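Side-chain contact in single-stranded-DNA-specific exonuclease RecJ (Thermus thermophilus, PDB 2ZXR), which degrades single-stranded DNA from its 5' end toward the 3' end, using divalent metal ions such as magnesium or manganese: residues G345-R350 with V359-Q364. Residues are numbered along the deposited sequence; the frame is centred on the assembly and turned at random.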
# COMPACT_ATOMS: atom_id res chain seq x y z
N GLY A 345 -19.39 -5.13 7.73
CA GLY A 345 -18.01 -5.42 7.36
C GLY A 345 -17.16 -4.15 7.31
O GLY A 345 -16.07 -4.11 7.90
N ILE A 346 -17.65 -3.14 6.61
CA ILE A 346 -16.90 -1.88 6.53
C ILE A 346 -16.87 -1.15 7.89
O ILE A 346 -15.87 -0.54 8.25
CB ILE A 346 -17.47 -0.93 5.43
CG1 ILE A 346 -17.16 -1.51 4.03
CG2 ILE A 346 -16.81 0.49 5.56
CD1 ILE A 346 -17.74 -0.72 2.88
N VAL A 347 -17.96 -1.20 8.66
CA VAL A 347 -17.98 -0.56 9.97
C VAL A 347 -16.91 -1.24 10.85
O VAL A 347 -16.21 -0.58 11.60
CB VAL A 347 -19.37 -0.69 10.64
CG1 VAL A 347 -19.33 -0.14 12.05
CG2 VAL A 347 -20.39 0.05 9.81
N ALA A 348 -16.76 -2.55 10.74
CA ALA A 348 -15.75 -3.26 11.52
C ALA A 348 -14.34 -2.80 11.12
O ALA A 348 -13.49 -2.57 11.99
CB ALA A 348 -15.88 -4.76 11.31
N SER A 349 -14.07 -2.67 9.82
CA SER A 349 -12.74 -2.24 9.38
C SER A 349 -12.48 -0.82 9.86
O SER A 349 -11.38 -0.47 10.30
CB SER A 349 -12.63 -2.28 7.85
OG SER A 349 -12.66 -3.62 7.37
N ARG A 350 -13.51 0.02 9.78
CA ARG A 350 -13.34 1.39 10.24
C ARG A 350 -13.06 1.42 11.74
O ARG A 350 -12.27 2.24 12.20
CB ARG A 350 -14.56 2.22 9.86
CG ARG A 350 -14.63 2.49 8.34
CD ARG A 350 -15.81 3.38 7.99
NE ARG A 350 -15.62 4.75 8.44
CZ ARG A 350 -16.51 5.72 8.30
NH1 ARG A 350 -17.68 5.47 7.71
NH2 ARG A 350 -16.22 6.95 8.72
N VAL A 359 -11.78 -6.71 15.51
CA VAL A 359 -13.16 -6.31 15.75
C VAL A 359 -14.10 -7.40 15.30
O VAL A 359 -13.93 -7.99 14.22
CB VAL A 359 -13.50 -4.96 15.04
CG1 VAL A 359 -14.99 -4.59 15.23
CG2 VAL A 359 -12.64 -3.85 15.63
N PHE A 360 -15.05 -7.70 16.17
CA PHE A 360 -16.08 -8.70 15.97
C PHE A 360 -17.42 -7.98 16.15
O PHE A 360 -17.66 -7.38 17.20
CB PHE A 360 -16.00 -9.81 17.04
CG PHE A 360 -14.68 -10.52 17.09
CD1 PHE A 360 -13.52 -9.87 17.52
CD2 PHE A 360 -14.59 -11.84 16.67
CE1 PHE A 360 -12.29 -10.52 17.53
CE2 PHE A 360 -13.37 -12.50 16.67
CZ PHE A 360 -12.21 -11.84 17.10
N LEU A 361 -18.28 -8.06 15.15
CA LEU A 361 -19.59 -7.43 15.19
C LEU A 361 -20.64 -8.49 14.88
O LEU A 361 -20.42 -9.36 14.00
CB LEU A 361 -19.69 -6.33 14.13
CG LEU A 361 -19.37 -4.87 14.49
CD1 LEU A 361 -18.31 -4.78 15.57
CD2 LEU A 361 -19.00 -4.12 13.21
N VAL A 362 -21.76 -8.41 15.57
CA VAL A 362 -22.87 -9.34 15.38
C VAL A 362 -24.10 -8.49 15.16
O VAL A 362 -24.32 -7.52 15.87
CB VAL A 362 -23.11 -10.19 16.64
CG1 VAL A 362 -24.35 -11.08 16.44
CG2 VAL A 362 -21.90 -11.03 16.94
N ALA A 363 -24.89 -8.83 14.15
CA ALA A 363 -26.13 -8.09 13.87
C ALA A 363 -27.08 -9.07 13.27
O ALA A 363 -26.72 -9.75 12.31
CB ALA A 363 -25.89 -6.94 12.90
N GLN A 364 -28.27 -9.16 13.83
CA GLN A 364 -29.27 -10.09 13.31
C GLN A 364 -28.72 -11.52 13.20
O GLN A 364 -29.03 -12.25 12.26
CB GLN A 364 -29.79 -9.57 11.95
CG GLN A 364 -30.48 -8.20 12.12
CD GLN A 364 -31.21 -7.72 10.87
OE1 GLN A 364 -30.64 -7.02 10.03
NE2 GLN A 364 -32.47 -8.10 10.75
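Ala348, on helix 341-355, packs on Val359 and Leu361 of strand 359-363 within a beta-alpha-beta crossover of the DHHA1 domain. Strand 332-335 leads into this helix, and the chain returns as strand 359-363, parallel to the first. Helix and strand segments run roughly antiparallel, at 149°, with their axes 8.3 Å apart at closest approach. The CA atoms of Ala348 and Val359 lie 5.8 Å from each other.

The methyl of Ala348 points at the strand and meets one branch from each of the two strand residues. Leu361 CD2 lies 3.7 Å from Ala348 CB and equally near Ala348 N, so this methyl rests against the helix backbone as well. Val359 CG1 touches Ala348 CB at 4.0 Å. Val359 has CG1 anti to its backbone N (chi1 176°), which brings that methyl over CA and CB of Ala348. Its CB and CG2 lie against Ala348 O, with CB 3.9 Å from that oxygen. Val347 touches the same leucine methyl: its CG1 stands 4.2 Å from Leu361 CD2, and the two side chains cross at about a right angle.

Nearby, Met344 also packs on Leu361, and Ile351 on Val359. Val347 also touches Glu314 and Met317 of helix 293-321, so it lies between that helix and the strand.

No hydrogen bond links the two segments. All four touching residues are buried, so the helix is held on the sheet here by close apolar packing. The small side chain of Ala348 probably lets the branched side chains of Val359 and Leu361 come up to the helix backbone.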